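Local coordinates for protein transcriptional regulator (Streptococcus dysgalactiae, PDB 4YV9) that probably regulates transcription as a DNA-binding quorum-sensing receptor that responds to SHP pheromone peptides and is inhibited by cyclic peptides, at residues Phe171-Glu175 with Gln176-Asn180. Sequence-based numbering, arbitrary orientation.
Sequences FAYSE and QNKTN
Ser174 OG is gripped by three groups: the backbone N-H of Gln176, at 3.2 Å from OG to N, that of Asn177, and Ser64 OG of the second subunit. Both backbone bonds are weak and bent, the Gln176 one at 132°. They depend on a serine torsion that sets OG between its own backbone N and carbonyl carbon (chi1 75°), turned over the amides that follow. The weak OG contact with Gln176 N has the pattern of an ST turn, laid over a type I beta turn from Ser174 to Asn177, whose closing bond joins Asn177 N to Ser174 O at 3.2 Å. The donor stands well above the carbonyl plane.

Beyond the turn, Lys178 CG lies 3.9 Å from Tyr173 CD2, and the extended lysine chain slants past the ring to a salt bridge with Glu218. Lys178 is the N-cap residue of helix 179-197. Just inside that helix, Thr179 OG1 donates to Asn177 OD1 over 2.6 Å, in the carbonyl plane and on a lone pair; Gln176 O of the second subunit is a second, weaker acceptor for the same hydroxyl. Nearer the base of the hairpin-like loop, Asn180 ND2 makes a weak bond of 3.5 Å to Ala172 O and another hydrogen bond to Glu61 of the second subunit.

The loop, linking helices 157-169 and 179-197 of the repeat domain, thus lies at the dimer interface, while Gln176 and Lys178 also pack against the bound peptide. Because its internal bonds are mostly weak, its shape probably depends in part on the partner subunit, through Ser64, Glu61 and Gln176 of that chain.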
ATOM      1  N   PHE B 171       1.891   2.473 -15.550  1.00 44.20           N
ATOM      2  CA  PHE B 171       2.422   2.559 -14.192  1.00 41.51           C
ATOM      3  C   PHE B 171       2.769   1.159 -13.728  1.00 50.40           C
ATOM      4  O   PHE B 171       2.227   0.176 -14.236  1.00 53.86           O
ATOM      5  CB  PHE B 171       1.433   3.212 -13.225  1.00 39.12           C
ATOM      6  CG  PHE B 171       0.292   2.320 -12.842  1.00 44.28           C
ATOM      7  CD1 PHE B 171      -0.827   2.218 -13.654  1.00 40.59           C
ATOM      8  CD2 PHE B 171       0.345   1.569 -11.675  1.00 39.65           C
ATOM      9  CE1 PHE B 171      -1.876   1.374 -13.307  1.00 45.56           C
ATOM     10  CE2 PHE B 171      -0.693   0.743 -11.325  1.00 43.06           C
ATOM     11  CZ  PHE B 171      -1.805   0.635 -12.139  1.00 44.19           C
ATOM     12  N   ALA B 172       3.663   1.060 -12.756  1.00 54.35           N
ATOM     13  CA  ALA B 172       4.059  -0.257 -12.270  1.00 66.17           C
ATOM     14  C   ALA B 172       3.600  -0.483 -10.839  1.00 57.77           C
ATOM     15  O   ALA B 172       3.756   0.394  -9.985  1.00 55.55           O
ATOM     16  CB  ALA B 172       5.564  -0.428 -12.374  1.00 72.20           C
ATOM     17  N   TYR B 173       3.027  -1.657 -10.586  1.00 60.88           N
ATOM     18  CA  TYR B 173       2.758  -2.080  -9.216  1.00 62.61           C
ATOM     19  C   TYR B 173       2.972  -3.571  -9.057  1.00 63.39           C
ATOM     20  O   TYR B 173       3.147  -4.294 -10.038  1.00 70.75           O
ATOM     21  CB  TYR B 173       1.335  -1.709  -8.786  1.00 60.98           C
ATOM     22  CG  TYR B 173       0.225  -2.568  -9.360  1.00 56.32           C
ATOM     23  CD1 TYR B 173      -0.230  -2.377 -10.658  1.00 63.69           C
ATOM     24  CD2 TYR B 173      -0.396  -3.547  -8.589  1.00 55.74           C
ATOM     25  CE1 TYR B 173      -1.269  -3.148 -11.183  1.00 60.21           C
ATOM     26  CE2 TYR B 173      -1.426  -4.328  -9.106  1.00 57.71           C
ATOM     27  CZ  TYR B 173      -1.859  -4.121 -10.403  1.00 63.06           C
ATOM     28  OH  TYR B 173      -2.885  -4.882 -10.923  1.00 62.38           O
ATOM     29  N   SER B 174       2.962  -4.033  -7.814  1.00 58.20           N
ATOM     30  CA  SER B 174       2.980  -5.467  -7.563  1.00 62.10           C
ATOM     31  C   SER B 174       1.856  -5.823  -6.618  1.00 59.52           C
ATOM     32  O   SER B 174       1.230  -4.946  -6.019  1.00 58.98           O
ATOM     33  CB  SER B 174       4.320  -5.917  -6.973  1.00 63.93           C
ATOM     34  OG  SER B 174       4.424  -5.543  -5.608  1.00 66.23           O
ATOM     35  N   GLU B 175       1.626  -7.119  -6.469  1.00 59.43           N
ATOM     36  CA  GLU B 175       0.607  -7.614  -5.571  1.00 65.20           C
ATOM     37  C   GLU B 175       0.903  -7.167  -4.133  1.00 67.62           C
ATOM     38  O   GLU B 175      -0.015  -6.934  -3.350  1.00 67.96           O
ATOM     39  CB  GLU B 175       0.511  -9.143  -5.679  1.00 68.81           C
ATOM     40  CG  GLU B 175       0.460  -9.661  -7.135  1.00 78.64           C
ATOM     41  CD  GLU B 175       0.613 -11.193  -7.266  1.00 91.77           C
ATOM     42  OE1 GLU B 175       0.383 -11.922  -6.275  1.00 96.52           O
ATOM     43  OE2 GLU B 175       0.962 -11.674  -8.370  1.00 89.57           O
ATOM     44  N   GLN B 176       2.183  -7.028  -3.791  1.00 51.25           N
ATOM     45  CA  GLN B 176       2.563  -6.693  -2.418  1.00 51.88           C
ATOM     46  C   GLN B 176       2.543  -5.214  -2.117  1.00 51.32           C
ATOM     47  O   GLN B 176       2.601  -4.827  -0.952  1.00 67.31           O
ATOM     48  CB  GLN B 176       3.966  -7.217  -2.084  1.00 42.36           C
ATOM     49  CG  GLN B 176       3.987  -8.675  -1.706  1.00 58.55           C
ATOM     50  CD  GLN B 176       3.762  -9.579  -2.894  1.00 60.22           C
ATOM     51  OE1 GLN B 176       4.229  -9.296  -3.998  1.00 65.47           O
ATOM     52  NE2 GLN B 176       3.029 -10.663  -2.681  1.00 62.09           N
ATOM     53  N   ASN B 177       2.495  -4.388  -3.157  1.00 45.28           N
ATOM     54  CA  ASN B 177       2.555  -2.947  -2.973  1.00 43.96           C
ATOM     55  C   ASN B 177       1.708  -2.197  -4.005  1.00 36.25           C
ATOM     56  O   ASN B 177       2.126  -1.990  -5.143  1.00 44.80           O
ATOM     57  CB  ASN B 177       4.009  -2.474  -3.034  1.00 50.04           C
ATOM     58  CG  ASN B 177       4.173  -1.047  -2.545  1.00 54.92           C
ATOM     59  OD1 ASN B 177       3.212  -0.432  -2.075  1.00 53.46           O
ATOM     60  ND2 ASN B 177       5.392  -0.517  -2.644  1.00 51.56           N
ATOM     61  N   LYS B 178       0.512  -1.793  -3.605  1.00 38.73           N
ATOM     62  CA  LYS B 178      -0.384  -1.118  -4.528  1.00 42.77           C
ATOM     63  C   LYS B 178      -0.387   0.386  -4.337  1.00 41.25           C
ATOM     64  O   LYS B 178      -1.329   1.075  -4.731  1.00 36.77           O
ATOM     65  CB  LYS B 178      -1.780  -1.696  -4.389  1.00 45.65           C
ATOM     66  CG  LYS B 178      -1.810  -3.106  -4.984  1.00 49.96           C
ATOM     67  CD  LYS B 178      -2.987  -3.873  -4.507  1.00 53.34           C
ATOM     68  CE  LYS B 178      -3.081  -5.197  -5.225  1.00 47.46           C
ATOM     69  NZ  LYS B 178      -4.146  -5.973  -4.571  1.00 51.42           N
ATOM     70  N   THR B 179       0.693   0.891  -3.753  1.00 40.39           N
ATOM     71  CA  THR B 179       0.813   2.314  -3.497  1.00 37.11           C
ATOM     72  C   THR B 179       0.626   3.096  -4.785  1.00 37.44           C
ATOM     73  O   THR B 179      -0.209   3.993  -4.835  1.00 37.97           O
ATOM     74  CB  THR B 179       2.166   2.653  -2.861  1.00 39.27           C
ATOM     75  OG1 THR B 179       2.278   1.949  -1.620  1.00 46.61           O
ATOM     76  CG2 THR B 179       2.263   4.138  -2.589  1.00 46.58           C
ATOM     77  N   ASN B 180       1.363   2.747  -5.837  1.00 34.89           N
ATOM     78  CA  ASN B 180       1.222   3.517  -7.074  1.00 36.37           C
ATOM     79  C   ASN B 180      -0.137   3.324  -7.748  1.00 38.81           C
ATOM     80  O   ASN B 180      -0.637   4.232  -8.397  1.00 36.03           O
ATOM     81  CB  ASN B 180       2.326   3.183  -8.071  1.00 33.90           C
ATOM     82  CG  ASN B 180       3.667   3.708  -7.630  1.00 41.47           C
ATOM     83  OD1 ASN B 180       3.753   4.440  -6.638  1.00 39.33           O
ATOM     84  ND2 ASN B 180       4.729   3.323  -8.340  1.00 38.96           N
TER